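PDB 7BVJ: UDP-N-acetylglucosamine 3-dehydrogenase from Acidithiobacillus ferrooxidans, which catalyses the NAD(+)-dependent oxidation of the glucosamine 3-position of UDP-N-acetylglucosamine to a ketone, a step in building the diamino sugar of lipid A. Local coordinates for residues 118-126 / 163-171; 152-162 / 207-215. All coordinates share one frame; numbering follows the deposited sequence.

Interaction 1 of 2, residues 118-126 / 163-171; sequences HIKRVHPAI and IHDLDLTLL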
ATOM      1  N   HIS A 118       1.220   2.857   0.747  1.00 21.46           N
ATOM      2  CA  HIS A 118       0.024   2.100   0.397  1.00 25.43           C
ATOM      3  C   HIS A 118      -0.473   2.590  -0.958  1.00 24.71           C
ATOM      4  O   HIS A 118      -1.427   3.373  -1.072  1.00 21.66           O
ATOM      5  CB  HIS A 118      -1.022   2.225   1.496  1.00 25.25           C
ATOM      6  CG  HIS A 118      -0.785   1.279   2.629  1.00 24.67           C
ATOM      7  ND1 HIS A 118      -0.898  -0.085   2.484  1.00 20.17           N
ATOM      8  CD2 HIS A 118      -0.398   1.493   3.908  1.00 22.99           C
ATOM      9  CE1 HIS A 118      -0.624  -0.672   3.635  1.00 23.24           C
ATOM     10  NE2 HIS A 118      -0.310   0.262   4.515  1.00 28.67           N
ATOM     11  N   ILE A 119       0.171   2.049  -1.998  1.00 21.99           N
ATOM     12  CA  ILE A 119       0.087   2.576  -3.357  1.00 25.90           C
ATOM     13  C   ILE A 119      -1.339   2.567  -3.912  1.00 25.69           C
ATOM     14  O   ILE A 119      -1.713   3.476  -4.668  1.00 23.43           O
ATOM     15  CB  ILE A 119       1.066   1.810  -4.274  1.00 29.67           C
ATOM     16  CG1 ILE A 119       1.234   2.536  -5.615  1.00 30.17           C
ATOM     17  CG2 ILE A 119       0.637   0.336  -4.466  1.00 23.89           C
ATOM     18  CD1 ILE A 119       2.590   2.329  -6.279  1.00 27.31           C
ATOM     19  N   LYS A 120      -2.171   1.593  -3.531  1.00 26.65           N
ATOM     20  CA  LYS A 120      -3.533   1.362  -4.087  1.00 24.05           C
ATOM     21  C   LYS A 120      -4.444   2.552  -3.798  1.00 25.05           C
ATOM     22  O   LYS A 120      -5.403   2.688  -4.439  1.00 25.85           O
ATOM     23  CB  LYS A 120      -4.116   0.080  -3.496  1.00 29.49           C
ATOM     24  CG  LYS A 120      -4.324  -1.092  -4.421  1.00 28.01           C
ATOM     25  CD  LYS A 120      -3.090  -1.835  -4.754  1.00 34.19           C
ATOM     26  CE  LYS A 120      -2.711  -1.606  -6.199  1.00 35.72           C
ATOM     27  NZ  LYS A 120      -1.364  -2.127  -6.477  1.00 36.62           N
ATOM     28  N   ARG A 121      -4.102   3.360  -2.819  1.00 25.67           N
ATOM     29  CA  ARG A 121      -4.899   4.541  -2.532  1.00 27.40           C
ATOM     30  C   ARG A 121      -4.837   5.547  -3.667  1.00 28.33           C
ATOM     31  O   ARG A 121      -5.791   6.313  -3.846  1.00 33.75           O
ATOM     32  CB  ARG A 121      -4.436   5.214  -1.247  1.00 23.43           C
ATOM     33  CG  ARG A 121      -4.659   4.438   0.024  1.00 19.90           C
ATOM     34  CD  ARG A 121      -4.454   5.325   1.213  1.00 23.66           C
ATOM     35  NE  ARG A 121      -4.792   4.664   2.472  1.00 23.99           N
ATOM     36  CZ  ARG A 121      -5.161   5.323   3.562  1.00 20.90           C
ATOM     37  NH1 ARG A 121      -5.218   6.641   3.532  1.00 26.28           N
ATOM     38  NH2 ARG A 121      -5.460   4.677   4.672  1.00 21.66           N
ATOM     39  N   VAL A 122      -3.733   5.597  -4.421  1.00 25.26           N
ATOM     40  CA  VAL A 122      -3.610   6.574  -5.502  1.00 28.78           C
ATOM     41  C   VAL A 122      -3.953   5.960  -6.856  1.00 24.43           C
ATOM     42  O   VAL A 122      -3.816   6.624  -7.891  1.00 27.35           O
ATOM     43  CB  VAL A 122      -2.217   7.255  -5.517  1.00 30.94           C
ATOM     44  CG1 VAL A 122      -1.838   7.789  -4.137  1.00 26.65           C
ATOM     45  CG2 VAL A 122      -1.139   6.336  -6.031  1.00 23.12           C
ATOM     46  N   HIS A 123      -4.429   4.715  -6.868  1.00 26.71           N
ATOM     47  CA  HIS A 123      -4.913   4.105  -8.097  1.00 22.66           C
ATOM     48  C   HIS A 123      -6.019   4.963  -8.712  1.00 25.66           C
ATOM     49  O   HIS A 123      -6.861   5.500  -7.984  1.00 23.64           O
ATOM     50  CB  HIS A 123      -5.441   2.693  -7.832  1.00 23.92           C
ATOM     51  CG  HIS A 123      -5.621   1.887  -9.080  1.00 21.53           C
ATOM     52  ND1 HIS A 123      -6.675   2.084  -9.947  1.00 31.68           N
ATOM     53  CD2 HIS A 123      -4.856   0.917  -9.636  1.00 28.72           C
ATOM     54  CE1 HIS A 123      -6.560   1.259 -10.974  1.00 27.63           C
ATOM     55  NE2 HIS A 123      -5.465   0.538 -10.808  1.00 24.48           N
ATOM     56  N   PRO A 124      -6.033   5.130 -10.042  1.00 28.79           N
ATOM     57  CA  PRO A 124      -7.020   6.041 -10.658  1.00 23.63           C
ATOM     58  C   PRO A 124      -8.472   5.694 -10.341  1.00 28.63           C
ATOM     59  O   PRO A 124      -9.307   6.596 -10.170  1.00 27.57           O
ATOM     60  CB  PRO A 124      -6.719   5.912 -12.161  1.00 23.52           C
ATOM     61  CG  PRO A 124      -5.296   5.472 -12.242  1.00 31.00           C
ATOM     62  CD  PRO A 124      -5.009   4.666 -11.002  1.00 24.08           C
ATOM     63  N   ALA A 125      -8.801   4.404 -10.256  1.00 28.45           N
ATOM     64  CA  ALA A 125     -10.178   4.027  -9.963  1.00 24.88           C
ATOM     65  C   ALA A 125     -10.569   4.436  -8.552  1.00 23.74           C
ATOM     66  O   ALA A 125     -11.693   4.913  -8.318  1.00 23.89           O
ATOM     67  CB  ALA A 125     -10.361   2.523 -10.157  1.00 25.50           C
ATOM     68  N   ILE A 126      -9.645   4.288  -7.604  1.00 21.95           N
ATOM     69  CA  ILE A 126      -9.956   4.637  -6.221  1.00 23.34           C
ATOM     70  C   ILE A 126     -10.075   6.151  -6.078  1.00 25.79           C
ATOM     71  O   ILE A 126     -10.944   6.653  -5.360  1.00 27.75           O
ATOM     72  CB  ILE A 126      -8.899   4.051  -5.264  1.00 23.23           C
ATOM     73  CG1 ILE A 126      -9.266   2.632  -4.817  1.00 27.53           C
ATOM     74  CG2 ILE A 126      -8.826   4.882  -3.983  1.00 20.97           C
ATOM     75  CD1 ILE A 126      -9.685   1.684  -5.906  1.00 30.01           C
ATOM     76  N   ILE A 163      -3.248  -6.938   2.306  1.00 22.45           N
ATOM     77  CA  ILE A 163      -3.204  -5.678   3.037  1.00 18.87           C
ATOM     78  C   ILE A 163      -3.635  -4.512   2.158  1.00 20.19           C
ATOM     79  O   ILE A 163      -4.155  -3.513   2.669  1.00 20.38           O
ATOM     80  CB  ILE A 163      -1.792  -5.466   3.611  1.00 24.04           C
ATOM     81  CG1 ILE A 163      -1.802  -4.375   4.680  1.00 22.94           C
ATOM     82  CG2 ILE A 163      -0.824  -5.130   2.495  1.00 21.30           C
ATOM     83  CD1 ILE A 163      -0.624  -4.415   5.587  1.00 27.00           C
ATOM     84  N   HIS A 164      -3.477  -4.633   0.833  1.00 21.86           N
ATOM     85  CA  HIS A 164      -3.972  -3.598  -0.082  1.00 21.23           C
ATOM     86  C   HIS A 164      -5.469  -3.403   0.066  1.00 21.82           C
ATOM     87  O   HIS A 164      -5.957  -2.278   0.260  1.00 22.66           O
ATOM     88  CB  HIS A 164      -3.661  -3.968  -1.533  1.00 23.75           C
ATOM     89  CG  HIS A 164      -2.207  -3.882  -1.882  1.00 30.35           C
ATOM     90  ND1 HIS A 164      -1.471  -2.729  -1.716  1.00 25.80           N
ATOM     91  CD2 HIS A 164      -1.353  -4.807  -2.384  1.00 26.95           C
ATOM     92  CE1 HIS A 164      -0.229  -2.943  -2.109  1.00 21.76           C
ATOM     93  NE2 HIS A 164      -0.129  -4.196  -2.513  1.00 26.87           N
ATOM     94  N   ASP A 165      -6.220  -4.496  -0.042  1.00 18.66           N
ATOM     95  CA  ASP A 165      -7.668  -4.396  -0.010  1.00 18.59           C
ATOM     96  C   ASP A 165      -8.192  -4.229   1.406  1.00 18.73           C
ATOM     97  O   ASP A 165      -9.216  -3.568   1.601  1.00 21.49           O
ATOM     98  CB  ASP A 165      -8.265  -5.611  -0.707  1.00 22.38           C
ATOM     99  CG  ASP A 165      -7.716  -5.770  -2.116  1.00 27.85           C
ATOM    100  OD1 ASP A 165      -7.793  -4.783  -2.876  1.00 20.29           O
ATOM    101  OD2 ASP A 165      -7.170  -6.850  -2.443  1.00 26.89           O
ATOM    102  N   LEU A 166      -7.488  -4.757   2.406  1.00 17.73           N
ATOM    103  CA  LEU A 166      -7.812  -4.380   3.778  1.00 20.31           C
ATOM    104  C   LEU A 166      -7.721  -2.867   3.961  1.00 20.56           C
ATOM    105  O   LEU A 166      -8.625  -2.248   4.542  1.00 22.43           O
ATOM    106  CB  LEU A 166      -6.895  -5.114   4.755  1.00  9.85           C
ATOM    107  CG  LEU A 166      -7.168  -6.627   4.870  1.00 16.35           C
ATOM    108  CD1 LEU A 166      -5.977  -7.401   5.484  1.00 17.10           C
ATOM    109  CD2 LEU A 166      -8.458  -6.904   5.666  1.00 17.69           C
ATOM    110  N   ASP A 167      -6.654  -2.247   3.438  1.00 21.83           N
ATOM    111  CA  ASP A 167      -6.494  -0.807   3.584  1.00 21.58           C
ATOM    112  C   ASP A 167      -7.587  -0.054   2.837  1.00 19.81           C
ATOM    113  O   ASP A 167      -8.155   0.905   3.366  1.00 21.54           O
ATOM    114  CB  ASP A 167      -5.116  -0.382   3.089  1.00 20.61           C
ATOM    115  CG  ASP A 167      -4.928   1.124   3.124  1.00 21.31           C
ATOM    116  OD1 ASP A 167      -5.140   1.726   4.207  1.00 22.10           O
ATOM    117  OD2 ASP A 167      -4.584   1.700   2.062  1.00 19.70           O
ATOM    118  N   LEU A 168      -7.864  -0.463   1.596  1.00 17.06           N
ATOM    119  CA  LEU A 168      -8.926   0.156   0.818  1.00 21.04           C
ATOM    120  C   LEU A 168     -10.252   0.081   1.556  1.00 22.44           C
ATOM    121  O   LEU A 168     -11.012   1.052   1.590  1.00 22.29           O
ATOM    122  CB  LEU A 168      -9.047  -0.523  -0.545  1.00 15.95           C
ATOM    123  CG  LEU A 168      -7.922  -0.208  -1.532  1.00 20.07           C
ATOM    124  CD1 LEU A 168      -8.047  -1.033  -2.826  1.00 17.55           C
ATOM    125  CD2 LEU A 168      -7.873   1.307  -1.814  1.00 25.01           C
ATOM    126  N   THR A 169     -10.537  -1.076   2.147  1.00 25.16           N
ATOM    127  CA  THR A 169     -11.736  -1.259   2.950  1.00 18.74           C
ATOM    128  C   THR A 169     -11.800  -0.240   4.077  1.00 24.68           C
ATOM    129  O   THR A 169     -12.811   0.467   4.252  1.00 21.80           O
ATOM    130  CB  THR A 169     -11.726  -2.673   3.519  1.00 16.51           C
ATOM    131  OG1 THR A 169     -11.866  -3.637   2.453  1.00 17.24           O
ATOM    132  CG2 THR A 169     -12.816  -2.810   4.561  1.00 16.98           C
ATOM    133  N   LEU A 170     -10.727  -0.162   4.871  1.00 22.25           N
ATOM    134  CA  LEU A 170     -10.756   0.762   6.003  1.00 29.12           C
ATOM    135  C   LEU A 170     -10.907   2.204   5.530  1.00 25.01           C
ATOM    136  O   LEU A 170     -11.562   3.007   6.196  1.00 27.26           O
ATOM    137  CB  LEU A 170      -9.506   0.599   6.871  1.00 19.94           C
ATOM    138  CG  LEU A 170      -9.415  -0.734   7.634  1.00 25.96           C
ATOM    139  CD1 LEU A 170      -8.022  -0.938   8.194  1.00 24.07           C
ATOM    140  CD2 LEU A 170     -10.446  -0.842   8.749  1.00 17.79           C
ATOM    141  N   LEU A 171     -10.341   2.538   4.369  1.00 26.29           N
ATOM    142  CA  LEU A 171     -10.376   3.919   3.896  1.00 26.50           C
ATOM    143  C   LEU A 171     -11.746   4.286   3.334  1.00 24.25           C
ATOM    144  O   LEU A 171     -12.315   5.320   3.690  1.00 27.43           O
ATOM    145  CB  LEU A 171      -9.296   4.143   2.838  1.00 30.70           C
ATOM    146  CG  LEU A 171      -9.186   5.558   2.273  1.00 24.52           C
ATOM    147  CD1 LEU A 171      -8.535   6.451   3.290  1.00 26.62           C
ATOM    148  CD2 LEU A 171      -8.407   5.552   0.982  1.00 26.60           C
TER
HETATM  149  O   HOH W   1      -2.063  -0.140  -0.513  1.00 26.27           O

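Interaction 2 of 2, residues 152-162 / 207-215; sequences SLDIDVIMDLM and ANLAASRVV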
ATOM      1  N   SER A 152       8.118 -16.213  -4.899  1.00 35.15           N
ATOM      2  CA  SER A 152       6.809 -16.151  -4.252  1.00 34.65           C
ATOM      3  C   SER A 152       6.825 -16.703  -2.832  1.00 34.01           C
ATOM      4  O   SER A 152       5.956 -16.347  -2.029  1.00 30.42           O
ATOM      5  CB  SER A 152       5.776 -16.902  -5.084  1.00 33.30           C
ATOM      6  OG  SER A 152       5.421 -16.174  -6.244  1.00 33.71           O
ATOM      7  N   LEU A 153       7.792 -17.553  -2.501  1.00 32.86           N
ATOM      8  CA  LEU A 153       7.859 -18.093  -1.152  1.00 32.89           C
ATOM      9  C   LEU A 153       8.093 -17.012  -0.112  1.00 29.60           C
ATOM     10  O   LEU A 153       7.815 -17.231   1.067  1.00 29.12           O
ATOM     11  CB  LEU A 153       8.954 -19.162  -1.071  1.00 41.37           C
ATOM     12  CG  LEU A 153       8.537 -20.497  -1.698  1.00 42.28           C
ATOM     13  CD1 LEU A 153       9.457 -21.650  -1.262  1.00 32.39           C
ATOM     14  CD2 LEU A 153       7.081 -20.805  -1.376  1.00 39.76           C
ATOM     15  N   ASP A 154       8.591 -15.848  -0.514  1.00 34.09           N
ATOM     16  CA  ASP A 154       8.753 -14.729   0.397  1.00 31.97           C
ATOM     17  C   ASP A 154       7.623 -13.710   0.276  1.00 34.98           C
ATOM     18  O   ASP A 154       7.768 -12.579   0.747  1.00 35.31           O
ATOM     19  CB  ASP A 154      10.109 -14.064   0.164  1.00 37.26           C
ATOM     20  CG  ASP A 154      11.265 -15.015   0.413  1.00 43.96           C
ATOM     21  OD1 ASP A 154      11.992 -15.350  -0.550  1.00 42.65           O
ATOM     22  OD2 ASP A 154      11.434 -15.447   1.572  1.00 43.74           O
ATOM     23  N   ILE A 155       6.509 -14.084  -0.350  1.00 34.29           N
ATOM     24  CA  ILE A 155       5.328 -13.231  -0.453  1.00 29.65           C
ATOM     25  C   ILE A 155       4.373 -13.645   0.655  1.00 32.41           C
ATOM     26  O   ILE A 155       3.787 -14.738   0.599  1.00 27.76           O
ATOM     27  CB  ILE A 155       4.643 -13.352  -1.819  1.00 25.31           C
ATOM     28  CG1 ILE A 155       5.503 -12.769  -2.930  1.00 31.15           C
ATOM     29  CG2 ILE A 155       3.285 -12.672  -1.789  1.00 28.54           C
ATOM     30  CD1 ILE A 155       4.966 -13.058  -4.307  1.00 30.36           C
ATOM     31  N   ASP A 156       4.205 -12.782   1.660  1.00 26.06           N
ATOM     32  CA  ASP A 156       3.238 -13.042   2.724  1.00 30.62           C
ATOM     33  C   ASP A 156       1.849 -12.728   2.178  1.00 22.61           C
ATOM     34  O   ASP A 156       1.529 -11.572   1.891  1.00 26.19           O
ATOM     35  CB  ASP A 156       3.563 -12.218   3.969  1.00 28.72           C
ATOM     36  CG  ASP A 156       2.703 -12.587   5.171  1.00 30.56           C
ATOM     37  OD1 ASP A 156       1.447 -12.632   5.059  1.00 32.66           O
ATOM     38  OD2 ASP A 156       3.294 -12.811   6.250  1.00 35.33           O
ATOM     39  N   VAL A 157       1.028 -13.764   2.037  1.00 22.19           N
ATOM     40  CA  VAL A 157      -0.261 -13.647   1.360  1.00 23.85           C
ATOM     41  C   VAL A 157      -1.146 -12.573   2.000  1.00 20.89           C
ATOM     42  O   VAL A 157      -1.874 -11.867   1.302  1.00 21.52           O
ATOM     43  CB  VAL A 157      -0.913 -15.047   1.326  1.00 18.78           C
ATOM     44  CG1 VAL A 157      -2.404 -15.006   1.284  1.00 27.35           C
ATOM     45  CG2 VAL A 157      -0.357 -15.819   0.116  1.00 28.38           C
ATOM     46  N   ILE A 158      -1.069 -12.404   3.316  1.00 23.18           N
ATOM     47  CA  ILE A 158      -1.842 -11.373   4.000  1.00 20.62           C
ATOM     48  C   ILE A 158      -1.105 -10.037   4.013  1.00 26.21           C
ATOM     49  O   ILE A 158      -1.659  -9.012   3.598  1.00 26.90           O
ATOM     50  CB  ILE A 158      -2.179 -11.835   5.432  1.00 19.42           C
ATOM     51  CG1 ILE A 158      -2.812 -13.224   5.404  1.00 26.90           C
ATOM     52  CG2 ILE A 158      -3.123 -10.846   6.095  1.00 19.46           C
ATOM     53  CD1 ILE A 158      -4.067 -13.265   4.535  1.00 20.78           C
ATOM     54  N   MET A 159       0.156 -10.032   4.482  1.00 23.42           N
ATOM     55  CA  MET A 159       0.903  -8.794   4.708  1.00 27.22           C
ATOM     56  C   MET A 159       1.421  -8.153   3.424  1.00 25.54           C
ATOM     57  O   MET A 159       1.680  -6.943   3.411  1.00 25.41           O
ATOM     58  CB  MET A 159       2.080  -9.044   5.662  1.00 28.36           C
ATOM     59  CG  MET A 159       1.711  -9.660   7.019  1.00 29.35           C
ATOM     60  SD  MET A 159       0.530  -8.735   8.037  1.00 38.59           S
ATOM     61  CE  MET A 159       1.128  -7.075   7.756  1.00 24.37           C
ATOM     62  N   ASP A 160       1.581  -8.920   2.345  1.00 26.74           N
ATOM     63  CA  ASP A 160       2.080  -8.368   1.093  1.00 28.17           C
ATOM     64  C   ASP A 160       1.038  -8.276  -0.015  1.00 28.25           C
ATOM     65  O   ASP A 160       1.282  -7.563  -0.988  1.00 29.64           O
ATOM     66  CB  ASP A 160       3.270  -9.198   0.576  1.00 26.78           C
ATOM     67  CG  ASP A 160       4.406  -9.292   1.589  1.00 31.37           C
ATOM     68  OD1 ASP A 160       4.780  -8.253   2.181  1.00 30.24           O
ATOM     69  OD2 ASP A 160       4.911 -10.415   1.810  1.00 29.83           O
ATOM     70  N   LEU A 161      -0.078  -9.011   0.071  1.00 22.06           N
ATOM     71  CA  LEU A 161      -1.135  -8.943  -0.933  1.00 22.58           C
ATOM     72  C   LEU A 161      -2.437  -8.411  -0.353  1.00 23.84           C
ATOM     73  O   LEU A 161      -2.926  -7.364  -0.793  1.00 27.04           O
ATOM     74  CB  LEU A 161      -1.389 -10.325  -1.552  1.00 27.56           C
ATOM     75  CG  LEU A 161      -0.275 -11.083  -2.258  1.00 25.55           C
ATOM     76  CD1 LEU A 161      -0.795 -12.430  -2.707  1.00 24.05           C
ATOM     77  CD2 LEU A 161       0.232 -10.277  -3.452  1.00 27.19           C
ATOM     78  N   MET A 162      -2.987  -9.081   0.659  1.00 25.39           N
ATOM     79  CA  MET A 162      -4.332  -8.749   1.106  1.00 23.76           C
ATOM     80  C   MET A 162      -4.378  -7.380   1.759  1.00 24.09           C
ATOM     81  O   MET A 162      -5.425  -6.714   1.739  1.00 19.40           O
ATOM     82  CB  MET A 162      -4.855  -9.805   2.075  1.00 20.71           C
ATOM     83  CG  MET A 162      -6.367  -9.774   2.184  1.00 19.91           C
ATOM     84  SD  MET A 162      -7.021 -10.753   3.520  1.00 19.61           S
ATOM     85  CE  MET A 162      -7.009 -12.412   2.804  1.00 19.65           C
ATOM     86  N   ALA A 207     -16.446  -7.003   4.456  1.00 17.79           N
ATOM     87  CA  ALA A 207     -15.408  -7.134   3.435  1.00 21.21           C
ATOM     88  C   ALA A 207     -15.039  -8.600   3.285  1.00 18.48           C
ATOM     89  O   ALA A 207     -14.737  -9.265   4.274  1.00 17.01           O
ATOM     90  CB  ALA A 207     -14.154  -6.326   3.794  1.00 14.87           C
ATOM     91  N   ASN A 208     -15.023  -9.087   2.048  1.00 18.07           N
ATOM     92  CA  ASN A 208     -14.789 -10.490   1.718  1.00 20.40           C
ATOM     93  C   ASN A 208     -13.596 -10.508   0.764  1.00 22.76           C
ATOM     94  O   ASN A 208     -13.770 -10.343  -0.447  1.00 21.92           O
ATOM     95  CB  ASN A 208     -16.088 -11.115   1.093  1.00 22.48           C
ATOM     96  CG  ASN A 208     -15.841 -12.451   0.427  1.00 24.76           C
ATOM     97  OD1 ASN A 208     -14.829 -13.115   0.678  1.00 24.05           O
ATOM     98  ND2 ASN A 208     -16.769 -12.857  -0.432  1.00 24.12           N
ATOM     99  N   LEU A 209     -12.393 -10.706   1.317  1.00 15.67           N
ATOM    100  CA  LEU A 209     -11.132 -10.400   0.646  1.00 19.24           C
ATOM    101  C   LEU A 209     -10.308 -11.661   0.430  1.00 20.47           C
ATOM    102  O   LEU A 209      -9.929 -12.331   1.395  1.00 20.41           O
ATOM    103  CB  LEU A 209     -10.313  -9.402   1.466  1.00 20.31           C
ATOM    104  CG  LEU A 209     -11.099  -8.179   1.938  1.00 21.39           C
ATOM    105  CD1 LEU A 209     -10.155  -7.215   2.648  1.00 20.94           C
ATOM    106  CD2 LEU A 209     -11.730  -7.527   0.719  1.00 20.51           C
ATOM    107  N   ALA A 210      -9.981 -11.950  -0.826  1.00 18.93           N
ATOM    108  CA  ALA A 210      -9.216 -13.133  -1.187  1.00 17.19           C
ATOM    109  C   ALA A 210      -7.840 -12.736  -1.711  1.00 21.18           C
ATOM    110  O   ALA A 210      -7.689 -11.713  -2.385  1.00 18.62           O
ATOM    111  CB  ALA A 210      -9.972 -13.967  -2.229  1.00 17.47           C
ATOM    112  N   ALA A 211      -6.832 -13.540  -1.387  1.00 21.01           N
ATOM    113  CA  ALA A 211      -5.496 -13.312  -1.912  1.00 21.59           C
ATOM    114  C   ALA A 211      -4.819 -14.657  -2.145  1.00 19.61           C
ATOM    115  O   ALA A 211      -5.042 -15.604  -1.393  1.00 22.30           O
ATOM    116  CB  ALA A 211      -4.663 -12.435  -0.962  1.00 18.20           C
ATOM    117  N   SER A 212      -4.019 -14.741  -3.208  1.00 24.22           N
ATOM    118  CA  SER A 212      -3.317 -15.967  -3.577  1.00 26.49           C
ATOM    119  C   SER A 212      -1.996 -15.635  -4.270  1.00 24.51           C
ATOM    120  O   SER A 212      -1.896 -14.653  -5.018  1.00 27.34           O
ATOM    121  CB  SER A 212      -4.163 -16.850  -4.498  1.00 22.37           C
ATOM    122  OG  SER A 212      -3.417 -17.992  -4.908  1.00 25.79           O
ATOM    123  N   ARG A 213      -0.993 -16.483  -4.028  1.00 26.33           N
ATOM    124  CA  ARG A 213       0.309 -16.382  -4.679  1.00 24.41           C
ATOM    125  C   ARG A 213       0.608 -17.565  -5.594  1.00 27.97           C
ATOM    126  O   ARG A 213       1.755 -17.721  -6.029  1.00 28.63           O
ATOM    127  CB  ARG A 213       1.426 -16.235  -3.634  1.00 23.15           C
ATOM    128  CG  ARG A 213       1.510 -17.374  -2.663  1.00 22.89           C
ATOM    129  CD  ARG A 213       2.683 -17.241  -1.715  1.00 30.47           C
ATOM    130  NE  ARG A 213       2.819 -18.446  -0.905  1.00 30.43           N
ATOM    131  CZ  ARG A 213       3.527 -18.532   0.214  1.00 28.28           C
ATOM    132  NH1 ARG A 213       4.191 -17.479   0.664  1.00 31.37           N
ATOM    133  NH2 ARG A 213       3.578 -19.683   0.878  1.00 26.48           N
ATOM    134  N   VAL A 214      -0.384 -18.392  -5.913  1.00 26.46           N
ATOM    135  CA  VAL A 214      -0.149 -19.575  -6.735  1.00 33.79           C
ATOM    136  C   VAL A 214      -1.122 -19.700  -7.910  1.00 38.05           C
ATOM    137  O   VAL A 214      -1.425 -20.816  -8.341  1.00 39.23           O
ATOM    138  CB  VAL A 214      -0.222 -20.846  -5.865  1.00 32.32           C
ATOM    139  CG1 VAL A 214       0.924 -20.889  -4.877  1.00 27.40           C
ATOM    140  CG2 VAL A 214      -1.578 -20.925  -5.141  1.00 25.88           C
ATOM    141  N   VAL A 215      -1.645 -18.590  -8.434  1.00 31.98           N
ATOM    142  CA  VAL A 215      -2.630 -18.721  -9.515  1.00 38.54           C
ATOM    143  C   VAL A 215      -1.920 -18.878 -10.857  1.00 46.09           C
ATOM    144  O   VAL A 215      -0.700 -18.694 -10.953  1.00 45.01           O
ATOM    145  CB  VAL A 215      -3.609 -17.532  -9.570  1.00 35.38           C
ATOM    146  CG1 VAL A 215      -4.714 -17.690  -8.535  1.00 34.72           C
ATOM    147  CG2 VAL A 215      -2.869 -16.229  -9.405  1.00 35.32           C
TER
HETATM  148  O   HOH W   2       3.264 -14.817  -6.375  1.00 33.91           O
HETATM  149  O   HOH W   3       6.211 -18.800   2.904  1.00 38.58           O

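Interaction 1 of 2, residues 118-126 / 163-171
Arg121 lies across the side of helix 163-171 and can be followed outward to a salt bridge with Asp167. Beyond CB, Arg121 CG passes 3.4 Å from Asp167 OD2, and Arg121 CD lies 4.0 Å from Leu171 CD2. The chain runs extended from CG to NE (chi2 -167°, chi3 174°), which presents the guanidinium side-on to the carboxylate. Arg121 NE then binds Asp167 OD2 at 3.0 Å and Arg121 NH2 binds Asp167 OD1, both nearly straight and both on syn lone pairs. The two planes are only 10° apart, so the paired bonds fix the rotation of both groups. Leu171 CD1 lies over one guanidinium face, 3.3 Å from Arg121 NH1. Asp167 CG also lies over one face of the His118 ring. Lys120 CD makes a CH-pi contact over one face of the His164 ring, 3.8 Å from its centroid, while a water in the ring plane joins His164 ND1 to His118 ND1. His164 and Lys91, whose side chains touch, are the two residues suggested as the catalytic base. Around the contact, Arg121 and His118 touch helix 290-312, Ile119 meets helix 268-282, and Lys120 and His164 reach strand 139-147.

Interaction 2 of 2, residues 152-162 / 207-215
Val157 and Arg213 set their side chains at about a right angle, with Val157 CG2 3.7 Å from Arg213 CG. CG of Arg213 sits between its backbone N and carbonyl carbon (chi1 59°), and from there the chain runs extended to the backbone of residues 152-155. Arg213 NH1 donates to Ile155 O at 2.8 Å; the bond is bent (136°), and the acceptor is tilted from the guanidinium plane. Leu153 CA lies over one face of that group, a water bridges Arg213 NH1 to Leu153 O, and Arg213 NH2 forms a salt bridge with Asp193. With an alanine here, Ile155 O and Asp193 would probably lose this partner, and the loop leading into the helix one of its ties to the strand. Farther along the strand, Ala211 CB is met by Leu161 CB at 3.9 Å and by Met162 CB at 4.0 Å. Met162 crosses Leu209 obliquely, Met162 CG 4.0 Å from Leu209 CB, and bends at its last torsion to bring CE near Leu209 O. The axes of helix 157-162 and strand 207-212 approach to 8.2 Å at 103°, so this first part of the helix runs nearly perpendicular to the strand. Strands 194-201 and 139-147 flank strand 206-215, while Ile158 and Met159 pack on helix 290-312.

How the interactions relate
Interactions 1 and 2 use successive parts of helix 157-173, and their centres lie about 15 Å apart. Along the chain the segments alternate: 118-126, 152-162, 163-171, then 207-215. Interaction 2 lays the start of the helix on strand 206-215 of the mixed sheet, whereas interaction 1 joins its continuation to the segment that follows strand 114-117, the last strand of the Rossmann sheet. The two meet directly, Leu166 CD2 lying 3.5 Å from Leu209 CD1. The helix thus links the sheet of the C-terminal domain to the chain leaving the NAD-binding domain, consistent with the two-domain Gfo/Idh/MocA fold, and carries the His164 side chain, about 11 Å from the bound NAD.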